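Local coordinates for ESX-1 secretion-associated protein EspB (PDB 7P0Z) that is secreted through the mycobacterial ESX-1 system and assembles, here as seven copies, probably into a channel-like structure, at residues Val11-Ile16 with Asn78-Tyr83; Asp21-Pro26 with Gln70-Ser75; Arg59-Ala64 with Val274-Pro279; Ser164-Ile169 with Trp196-Ala201. All coordinates share one frame; numbering follows the deposited sequence.

Contact 1: residues Val11-Ile16 with Asn78-Tyr83; sequences VDQQEI and NAAAAY
Val11 lays its CG1 methyl on the face of the Tyr83 ring, almost over the centre: CG1 of Val11 stands 3.7 Å from the Tyr83 ring centroid and 13° off the normal, a CH-pi contact. With CG1 anti to the backbone N (chi1 -171°) it is this methyl that lies over the ring centre; Val11 CG2 touches Tyr83 CE1 at 3.8 Å. This pair makes the more exposed part of the contact. Deeper in, Ile16 and Ala80 are buried and apolar: Ile16 CG2 meets Ala80 CB at 4.0 Å, and Ile16 CD1 comes obliquely to the ring, 4.4 Å from Tyr83 CE2. Gln13 is the polar element between the two parts. Its chain slides past Tyr83 in the opposite direction, the amide plane turned 43° from the ring. Gln13 OE1 ends 3.3 Å from Tyr83 CB; Gln13 NE2 lies 3.0 Å from Ala80 O, but the angle is too poor for a hydrogen bond. That carbonyl accepts instead from the backbone N of Tyr83. Outside the two segments, Tyr83 OH is hydrogen-bonded to Trp178 NE1. Sequence and family suggest that these two are the tyrosine of a YxxxD/E motif and the tryptophan of a WxG motif, the pair that marks a secretion signal in such proteins. Grip across the contact therefore comes from methyl groups on an aromatic face, whereas the phenol draws its polar partner from the PPE side of the molecule.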
# COMPACT_ATOMS: atom_id res chain seq x y z
N VAL A 11 8.53 51.17 15.26
CA VAL A 11 7.93 50.34 14.23
C VAL A 11 8.23 50.98 12.88
O VAL A 11 7.92 52.16 12.67
CB VAL A 11 6.42 50.18 14.41
CG1 VAL A 11 5.91 49.15 13.45
CG2 VAL A 11 6.12 49.74 15.81
N ASP A 12 8.80 50.20 11.97
CA ASP A 12 9.15 50.68 10.65
C ASP A 12 7.98 50.49 9.70
O ASP A 12 7.84 49.46 9.05
CB ASP A 12 10.38 49.98 10.13
CG ASP A 12 11.04 50.75 9.05
OD1 ASP A 12 10.70 51.94 8.92
OD2 ASP A 12 11.86 50.18 8.32
N GLN A 13 7.14 51.51 9.61
CA GLN A 13 6.07 51.52 8.63
C GLN A 13 6.60 51.45 7.22
O GLN A 13 5.93 50.90 6.33
CB GLN A 13 5.24 52.78 8.79
CG GLN A 13 4.42 52.80 10.01
CD GLN A 13 3.46 53.92 9.98
OE1 GLN A 13 3.39 54.71 10.90
NE2 GLN A 13 2.72 54.02 8.91
N GLN A 14 7.76 52.04 6.96
CA GLN A 14 8.26 52.07 5.60
C GLN A 14 8.60 50.68 5.11
O GLN A 14 8.39 50.37 3.93
CB GLN A 14 9.46 53.00 5.50
CG GLN A 14 9.76 53.47 4.10
CD GLN A 14 8.55 53.99 3.38
OE1 GLN A 14 7.76 54.76 3.92
NE2 GLN A 14 8.39 53.58 2.14
N GLU A 15 9.10 49.82 5.99
CA GLU A 15 9.33 48.44 5.60
C GLU A 15 8.03 47.78 5.18
O GLU A 15 7.97 47.08 4.16
CB GLU A 15 9.96 47.66 6.74
CG GLU A 15 10.37 46.27 6.31
CD GLU A 15 10.32 45.25 7.42
OE1 GLU A 15 9.21 44.83 7.80
OE2 GLU A 15 11.38 44.84 7.91
N ILE A 16 6.96 47.99 5.94
CA ILE A 16 5.69 47.38 5.60
C ILE A 16 5.17 47.90 4.27
O ILE A 16 4.68 47.13 3.45
CB ILE A 16 4.68 47.58 6.74
CG1 ILE A 16 5.31 47.22 8.07
CG2 ILE A 16 3.44 46.76 6.52
CD1 ILE A 16 4.40 47.39 9.22
N ASN A 78 -3.19 48.73 5.40
CA ASN A 78 -4.00 49.06 6.57
C ASN A 78 -3.23 48.80 7.85
O ASN A 78 -3.23 49.63 8.78
CB ASN A 78 -5.30 48.27 6.53
CG ASN A 78 -6.17 48.66 5.37
OD1 ASN A 78 -5.91 49.63 4.68
ND2 ASN A 78 -7.22 47.90 5.16
N ALA A 79 -2.56 47.66 7.93
CA ALA A 79 -1.77 47.34 9.10
C ALA A 79 -0.69 48.39 9.34
O ALA A 79 -0.36 48.70 10.48
CB ALA A 79 -1.16 45.96 8.96
N ALA A 80 -0.12 48.92 8.27
CA ALA A 80 0.85 49.99 8.42
C ALA A 80 0.19 51.25 8.95
O ALA A 80 0.75 51.93 9.81
CB ALA A 80 1.53 50.25 7.08
N ALA A 81 -0.99 51.58 8.45
CA ALA A 81 -1.69 52.75 8.93
C ALA A 81 -2.08 52.62 10.39
O ALA A 81 -2.45 53.62 11.00
CB ALA A 81 -2.93 53.01 8.10
N ALA A 82 -2.01 51.42 10.96
CA ALA A 82 -2.27 51.30 12.39
C ALA A 82 -1.28 52.07 13.26
O ALA A 82 -1.53 52.21 14.45
CB ALA A 82 -2.23 49.84 12.81
N TYR A 83 -0.15 52.53 12.73
CA TYR A 83 0.83 53.20 13.57
C TYR A 83 0.73 54.72 13.48
O TYR A 83 0.48 55.38 14.48
CB TYR A 83 2.23 52.73 13.21
CG TYR A 83 2.32 51.28 13.45
CD1 TYR A 83 2.42 50.79 14.73
CD2 TYR A 83 2.22 50.38 12.42
CE1 TYR A 83 2.45 49.47 14.97
CE2 TYR A 83 2.25 49.04 12.65
CZ TYR A 83 2.38 48.59 13.92
OH TYR A 83 2.42 47.25 14.16

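Contact 2: residues Asp21-Pro26 with Gln70-Ser75; sequences DEVEAP and QRLATS
Chi1 of Glu24 (79°) sets CG between its own backbone N and carbonyl carbon, the crowded position, and from there the extended chain runs across Ala73. Chi1 of Val23 (75°) does the same for CG1, which faces Ala73 while CG2 is turned to Leu72. The two valine methyls thus split their contacts: Val23 CG2 meets Leu72 CD2 at 3.6 Å, where the side chains cross at about a right angle, and Val23 CG1 lies 3.9 Å from Ala73 CB. The small alanine also lies against the glutamate, with Ala73 CB 3.7 Å from Glu24 OE1. The same oxygen, OE1 of Glu24, approaches Gln70 CG at 3.7 Å, a contact with aliphatic carbon; carboxylate and amide planes stand 75° apart. The other carboxylate oxygen, Glu24 OE2, forms a salt bridge with Arg77 NH2, which Asp21 OD1 also binds. Arg77 NH2 thus pairs with two carboxylates, tying the C-terminal end of helix 13-23 to helix 42-81. Within helix 42-81, Gln70 O takes two bonds from opposite faces of its plane, from Thr74 N and, at 3.1 Å, from Thr74 OG1. Leu72 also touches Ser189 and Met190 of helix 181-224. An apolar seam with an ionic border, joining the end of a short helix to a long helix running the other way, is the antiparallel helix packing of the PE domain in the EsxAB clan.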
# COMPACT_ATOMS: atom_id res chain seq x y z
N ASP A 21 4.12 46.97 -1.61
CA ASP A 21 4.31 47.17 -3.03
C ASP A 21 5.00 45.98 -3.68
O ASP A 21 4.69 45.64 -4.82
CB ASP A 21 5.09 48.44 -3.30
CG ASP A 21 4.24 49.66 -3.12
OD1 ASP A 21 3.01 49.52 -3.08
OD2 ASP A 21 4.80 50.76 -3.02
N GLU A 22 5.92 45.34 -2.97
CA GLU A 22 6.62 44.20 -3.54
C GLU A 22 5.71 42.99 -3.72
O GLU A 22 5.91 42.21 -4.64
CB GLU A 22 7.81 43.84 -2.67
CG GLU A 22 8.63 42.71 -3.23
CD GLU A 22 9.82 42.35 -2.40
OE1 GLU A 22 10.08 43.02 -1.39
OE2 GLU A 22 10.49 41.36 -2.74
N VAL A 23 4.71 42.83 -2.86
CA VAL A 23 3.98 41.58 -2.90
C VAL A 23 2.96 41.57 -4.02
O VAL A 23 2.60 40.51 -4.53
CB VAL A 23 3.33 41.30 -1.54
CG1 VAL A 23 2.12 42.18 -1.32
CG2 VAL A 23 2.96 39.84 -1.41
N GLU A 24 2.47 42.73 -4.44
CA GLU A 24 1.49 42.80 -5.50
C GLU A 24 2.09 43.24 -6.82
O GLU A 24 1.36 43.56 -7.74
CB GLU A 24 0.36 43.74 -5.11
CG GLU A 24 0.71 45.20 -5.28
CD GLU A 24 -0.46 46.11 -5.06
OE1 GLU A 24 -1.60 45.62 -5.03
OE2 GLU A 24 -0.24 47.32 -4.92
N ALA A 25 3.41 43.28 -6.93
CA ALA A 25 4.01 43.54 -8.22
C ALA A 25 3.68 42.38 -9.16
O ALA A 25 3.48 41.26 -8.71
CB ALA A 25 5.52 43.69 -8.09
N PRO A 26 3.57 42.64 -10.45
CA PRO A 26 3.24 41.55 -11.38
C PRO A 26 4.26 40.44 -11.32
O PRO A 26 5.46 40.68 -11.20
CB PRO A 26 3.24 42.24 -12.74
CG PRO A 26 4.03 43.43 -12.55
CD PRO A 26 3.80 43.89 -11.17
N GLN A 70 -3.42 41.38 -4.47
CA GLN A 70 -3.85 42.76 -4.25
C GLN A 70 -4.51 42.93 -2.89
O GLN A 70 -4.28 43.92 -2.20
CB GLN A 70 -4.82 43.23 -5.30
CG GLN A 70 -4.25 43.57 -6.58
CD GLN A 70 -5.26 44.31 -7.40
OE1 GLN A 70 -6.36 44.56 -6.94
NE2 GLN A 70 -4.90 44.66 -8.62
N ARG A 71 -5.36 41.99 -2.51
CA ARG A 71 -6.01 42.12 -1.22
C ARG A 71 -5.02 42.04 -0.08
O ARG A 71 -5.14 42.75 0.91
CB ARG A 71 -7.10 41.08 -1.07
CG ARG A 71 -8.24 41.35 -1.98
CD ARG A 71 -9.27 40.30 -1.87
NE ARG A 71 -10.36 40.60 -2.75
CZ ARG A 71 -11.54 40.02 -2.68
NH1 ARG A 71 -11.76 39.09 -1.78
NH2 ARG A 71 -12.49 40.36 -3.53
N LEU A 72 -4.02 41.18 -0.22
CA LEU A 72 -2.99 41.10 0.81
C LEU A 72 -2.22 42.40 0.92
O LEU A 72 -1.90 42.85 2.02
CB LEU A 72 -2.07 39.93 0.51
CG LEU A 72 -0.78 39.80 1.31
CD1 LEU A 72 -1.07 39.29 2.69
CD2 LEU A 72 0.14 38.85 0.60
N ALA A 73 -1.90 43.02 -0.21
CA ALA A 73 -1.21 44.31 -0.16
C ALA A 73 -2.07 45.37 0.51
O ALA A 73 -1.57 46.19 1.28
CB ALA A 73 -0.82 44.74 -1.57
N THR A 74 -3.37 45.37 0.22
CA THR A 74 -4.25 46.30 0.91
C THR A 74 -4.26 46.06 2.41
O THR A 74 -4.20 47.01 3.19
CB THR A 74 -5.66 46.20 0.34
OG1 THR A 74 -5.62 46.45 -1.06
CG2 THR A 74 -6.55 47.19 0.98
N SER A 75 -4.32 44.81 2.83
CA SER A 75 -4.29 44.54 4.26
C SER A 75 -2.99 45.00 4.89
O SER A 75 -2.98 45.49 6.02
CB SER A 75 -4.53 43.06 4.53
OG SER A 75 -5.85 42.70 4.23

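Contact 3: residues Arg59-Ala64 with Val274-Pro279; sequences RLYLQA and VNPPKP
A proline-rich tail in polyproline II conformation, Pro276 to Pro279, runs along the PE-PPE helical bundle after helix 244-268 and packs on Tyr61 and Ala64 of helix 42-81. It thereby joins the last part of the PPE region to the PE domain, over two hundred residues earlier in the chain. Tyr61 carries the contact: the Tyr61 and Pro276 side chains cross at about a right angle. Pro276 CB lies over the ring, 4.0 Å from the Tyr61 centroid and 28° off the normal, as a CH-pi contact, and Pro276 CG touches Tyr61 CD1 at 3.5 Å. The carbonyl oxygen of Pro276 also stands over a face, offset toward the rim, 3.4 Å from Tyr61 CE2. Lys278 approaches differently, its CB in the ring plane at the edge, 3.8 Å from Tyr61 CE2; beyond CB the lysine chain leads away from the helix. Pro277 O comes obliquely to Tyr61 CD2 at 3.4 Å, yet its polar partner is Trp196 NE1 of helix 181-224, which fixes this carbonyl by a hydrogen bond. Met200 of the same helix touches both Tyr61 and Pro276, so the tail lies against both helices. A second subunit packs nearby, its Ile174 on Ala64. One turn along from Tyr61, Ala64 CB sits 3.9 Å from Pro279 CD.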
# COMPACT_ATOMS: atom_id res chain seq x y z
N ARG A 59 -4.31 29.52 -16.41
CA ARG A 59 -4.23 30.97 -16.54
C ARG A 59 -5.32 31.67 -15.74
O ARG A 59 -5.08 32.69 -15.08
CB ARG A 59 -4.30 31.37 -18.02
CG ARG A 59 -2.99 31.15 -18.74
CD ARG A 59 -3.01 31.68 -20.15
NE ARG A 59 -3.88 30.89 -21.00
CZ ARG A 59 -3.47 29.94 -21.83
NH1 ARG A 59 -2.19 29.65 -21.94
NH2 ARG A 59 -4.35 29.29 -22.55
N LEU A 60 -6.52 31.10 -15.76
CA LEU A 60 -7.62 31.64 -14.98
C LEU A 60 -7.30 31.66 -13.49
O LEU A 60 -7.52 32.67 -12.79
CB LEU A 60 -8.86 30.81 -15.25
CG LEU A 60 -10.15 31.33 -14.67
CD1 LEU A 60 -10.64 32.47 -15.51
CD2 LEU A 60 -11.13 30.22 -14.64
N TYR A 61 -6.79 30.56 -12.97
CA TYR A 61 -6.48 30.57 -11.55
C TYR A 61 -5.32 31.49 -11.21
O TYR A 61 -5.23 31.99 -10.09
CB TYR A 61 -6.21 29.16 -11.07
CG TYR A 61 -7.47 28.50 -10.74
CD1 TYR A 61 -8.21 27.88 -11.71
CD2 TYR A 61 -7.97 28.53 -9.45
CE1 TYR A 61 -9.38 27.29 -11.43
CE2 TYR A 61 -9.15 27.94 -9.15
CZ TYR A 61 -9.85 27.32 -10.14
OH TYR A 61 -11.03 26.73 -9.86
N LEU A 62 -4.43 31.73 -12.16
CA LEU A 62 -3.38 32.70 -11.91
C LEU A 62 -3.97 34.09 -11.72
O LEU A 62 -3.51 34.85 -10.87
CB LEU A 62 -2.37 32.68 -13.04
CG LEU A 62 -1.50 31.45 -12.98
CD1 LEU A 62 -0.72 31.35 -14.24
CD2 LEU A 62 -0.61 31.43 -11.77
N GLN A 63 -4.98 34.43 -12.51
CA GLN A 63 -5.66 35.71 -12.28
C GLN A 63 -6.31 35.76 -10.91
O GLN A 63 -6.31 36.81 -10.24
CB GLN A 63 -6.67 35.96 -13.38
CG GLN A 63 -6.01 36.45 -14.61
CD GLN A 63 -6.93 36.48 -15.77
OE1 GLN A 63 -7.94 35.79 -15.78
NE2 GLN A 63 -6.59 37.27 -16.76
N ALA A 64 -6.86 34.64 -10.46
CA ALA A 64 -7.41 34.63 -9.10
C ALA A 64 -6.33 34.93 -8.06
O ALA A 64 -6.53 35.72 -7.13
CB ALA A 64 -8.08 33.29 -8.81
N VAL A 274 -6.07 19.06 -15.57
CA VAL A 274 -5.35 19.74 -14.50
C VAL A 274 -6.32 20.70 -13.85
O VAL A 274 -6.72 21.68 -14.49
CB VAL A 274 -4.13 20.49 -15.04
CG1 VAL A 274 -3.41 21.19 -13.93
CG2 VAL A 274 -3.21 19.54 -15.73
N ASN A 275 -6.71 20.45 -12.60
CA ASN A 275 -7.55 21.44 -11.95
C ASN A 275 -6.78 22.16 -10.85
O ASN A 275 -6.38 21.54 -9.86
CB ASN A 275 -8.85 20.89 -11.39
CG ASN A 275 -8.66 19.78 -10.44
OD1 ASN A 275 -7.57 19.26 -10.28
ND2 ASN A 275 -9.71 19.49 -9.70
N PRO A 276 -6.59 23.45 -10.99
CA PRO A 276 -5.86 24.21 -9.99
C PRO A 276 -6.72 24.48 -8.78
O PRO A 276 -7.91 24.78 -8.91
CB PRO A 276 -5.53 25.52 -10.72
CG PRO A 276 -5.94 25.30 -12.12
CD PRO A 276 -6.98 24.28 -12.13
N PRO A 277 -6.17 24.38 -7.58
CA PRO A 277 -6.91 24.83 -6.40
C PRO A 277 -7.00 26.33 -6.41
O PRO A 277 -6.14 27.03 -6.94
CB PRO A 277 -6.06 24.33 -5.24
CG PRO A 277 -4.70 24.31 -5.79
CD PRO A 277 -4.79 24.02 -7.25
N LYS A 278 -8.07 26.85 -5.83
CA LYS A 278 -8.16 28.28 -5.74
C LYS A 278 -7.21 28.77 -4.66
O LYS A 278 -6.90 28.04 -3.72
CB LYS A 278 -9.57 28.72 -5.42
CG LYS A 278 -10.07 28.26 -4.10
CD LYS A 278 -11.46 28.75 -3.94
CE LYS A 278 -11.46 30.26 -3.90
NZ LYS A 278 -12.81 30.83 -3.74
N PRO A 279 -6.71 29.99 -4.79
CA PRO A 279 -5.75 30.48 -3.82
C PRO A 279 -6.42 30.71 -2.47
O PRO A 279 -7.60 31.07 -2.41
CB PRO A 279 -5.27 31.80 -4.44
CG PRO A 279 -6.34 32.18 -5.39
CD PRO A 279 -6.91 30.92 -5.90

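Contact 4: residues Ser164-Ile169 with Trp196-Ala201; sequences SLQRDI and WILHMA
Leu165 and Ala201 form the closest part of this apolar seam, with Leu165 CD1 3.8 Å from the backbone N of Ala201 and Leu165 CB 4.0 Å from Ala201 CB. Farther along the chain, Ile169 and Ile197 slide past each other in opposite directions and touch methyl to methyl, CG2 of Ile169 to CG2 of Ile197, at 4.1 Å. Leu198 bridges the two zones: its CD2 is 4.1 Å from Gln166 CG, where the side chains cross at about a right angle, and 4.3 Å from Ile169 CG2. Ile197 CG2 also lies 4.1 Å from Leu165 O, which accepts a hydrogen bond from the backbone N of Asp168. Met200 CB completes the first shell, 4.4 Å from Leu165 CD1. Outward from there, Met200 CG packs 3.4 Å above one face of the Trp196 ring, offset toward the rim, and Met200 goes on to touch Tyr61 and Leu62 of helix 42-81. The amide of Gln166 faces a neighbouring subunit: its OE1 is hydrogen-bonded to Gln50 NE2 of a third subunit. Asp168 OD2 forms a salt bridge with Arg171 in the loop that follows. Two antiparallel helices packed through aliphatic side chains and joined by a loop that carries Trp178 make the helical hairpin of a PPE domain, consistent with a WxG-containing connection.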
# COMPACT_ATOMS: atom_id res chain seq x y z
N SER A 164 10.13 30.49 -13.36
CA SER A 164 10.04 31.89 -13.00
C SER A 164 9.06 32.12 -11.85
O SER A 164 9.23 33.07 -11.09
CB SER A 164 9.67 32.71 -14.22
OG SER A 164 8.43 32.34 -14.72
N LEU A 165 8.06 31.27 -11.70
CA LEU A 165 7.26 31.31 -10.48
C LEU A 165 8.09 30.92 -9.27
O LEU A 165 8.03 31.58 -8.23
CB LEU A 165 6.06 30.39 -10.58
CG LEU A 165 4.87 30.77 -11.44
CD1 LEU A 165 3.80 29.71 -11.27
CD2 LEU A 165 4.35 32.12 -11.06
N GLN A 166 8.87 29.85 -9.39
CA GLN A 166 9.71 29.45 -8.28
C GLN A 166 10.70 30.53 -7.88
O GLN A 166 11.05 30.63 -6.70
CB GLN A 166 10.45 28.17 -8.63
CG GLN A 166 9.71 26.94 -8.27
CD GLN A 166 10.31 25.71 -8.88
OE1 GLN A 166 10.66 24.78 -8.18
NE2 GLN A 166 10.37 25.66 -10.19
N ARG A 167 11.16 31.33 -8.81
CA ARG A 167 12.11 32.36 -8.44
C ARG A 167 11.46 33.55 -7.77
O ARG A 167 12.18 34.47 -7.36
CB ARG A 167 12.85 32.91 -9.64
CG ARG A 167 13.70 31.97 -10.33
CD ARG A 167 14.36 32.69 -11.42
NE ARG A 167 15.12 31.75 -12.21
CZ ARG A 167 14.62 31.17 -13.28
NH1 ARG A 167 13.43 31.51 -13.71
NH2 ARG A 167 15.34 30.29 -13.96
N ASP A 168 10.15 33.59 -7.67
CA ASP A 168 9.47 34.81 -7.28
C ASP A 168 8.76 34.67 -5.94
O ASP A 168 7.76 35.34 -5.70
CB ASP A 168 8.50 35.23 -8.36
CG ASP A 168 8.37 36.71 -8.44
OD1 ASP A 168 9.06 37.41 -7.68
OD2 ASP A 168 7.56 37.20 -9.25
N ILE A 169 9.27 33.84 -5.04
CA ILE A 169 8.68 33.73 -3.72
C ILE A 169 9.43 34.55 -2.68
O ILE A 169 9.09 34.49 -1.51
CB ILE A 169 8.57 32.26 -3.29
CG1 ILE A 169 9.94 31.62 -3.25
CG2 ILE A 169 7.64 31.52 -4.20
CD1 ILE A 169 9.97 30.39 -2.45
N TRP A 196 0.61 28.32 -2.18
CA TRP A 196 -0.22 28.23 -3.36
C TRP A 196 0.58 28.46 -4.63
O TRP A 196 0.37 27.80 -5.64
CB TRP A 196 -1.37 29.21 -3.26
CG TRP A 196 -2.29 29.11 -4.37
CD1 TRP A 196 -3.25 28.17 -4.54
CD2 TRP A 196 -2.34 29.95 -5.51
NE1 TRP A 196 -3.91 28.39 -5.71
CE2 TRP A 196 -3.37 29.47 -6.33
CE3 TRP A 196 -1.61 31.06 -5.91
CZ2 TRP A 196 -3.69 30.08 -7.53
CZ3 TRP A 196 -1.93 31.65 -7.10
CH2 TRP A 196 -2.96 31.16 -7.90
N ILE A 197 1.51 29.41 -4.59
CA ILE A 197 2.34 29.68 -5.76
C ILE A 197 3.20 28.48 -6.10
O ILE A 197 3.38 28.14 -7.26
CB ILE A 197 3.18 30.95 -5.52
CG1 ILE A 197 2.30 32.18 -5.58
CG2 ILE A 197 4.29 31.07 -6.53
CD1 ILE A 197 1.85 32.52 -6.93
N LEU A 198 3.76 27.82 -5.09
CA LEU A 198 4.56 26.64 -5.37
C LEU A 198 3.72 25.52 -5.95
O LEU A 198 4.15 24.81 -6.86
CB LEU A 198 5.27 26.19 -4.10
CG LEU A 198 6.44 27.09 -3.78
CD1 LEU A 198 7.27 26.51 -2.69
CD2 LEU A 198 7.27 27.30 -5.00
N HIS A 199 2.50 25.35 -5.45
CA HIS A 199 1.61 24.37 -6.04
C HIS A 199 1.29 24.71 -7.49
O HIS A 199 1.20 23.82 -8.34
CB HIS A 199 0.34 24.25 -5.20
CG HIS A 199 -0.53 23.10 -5.59
ND1 HIS A 199 -1.55 23.22 -6.50
CD2 HIS A 199 -0.49 21.80 -5.22
CE1 HIS A 199 -2.12 22.04 -6.66
NE2 HIS A 199 -1.50 21.17 -5.90
N MET A 200 1.11 25.99 -7.78
CA MET A 200 0.81 26.39 -9.15
C MET A 200 2.00 26.15 -10.06
O MET A 200 1.84 25.78 -11.23
CB MET A 200 0.42 27.86 -9.18
CG MET A 200 -0.92 28.15 -8.56
SD MET A 200 -2.26 27.17 -9.25
CE MET A 200 -2.71 28.22 -10.62
N ALA A 201 3.21 26.37 -9.56
CA ALA A 201 4.39 26.07 -10.34
C ALA A 201 4.48 24.59 -10.62
O ALA A 201 4.86 24.17 -11.72
CB ALA A 201 5.64 26.55 -9.60

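Contacts 1 and 2 hold the same two elements, helix 13-23 against helix 42-81, at points whose centres lie 14 Å apart. Contact 1, toward the tip, is partly buried and aromatic; contact 2 is buried and aliphatic with a charged border. Contact 4 is likewise buried but binds PPE helices to each other and is almost wholly aliphatic. Contact 3 is partly buried and joins the PE and PPE regions through prolines on a tyrosine face. Contacts 3 and 4 meet directly around Trp196. Both of them, and contact 2 through Arg71, border neighbouring subunits; no other chain touches contact 1.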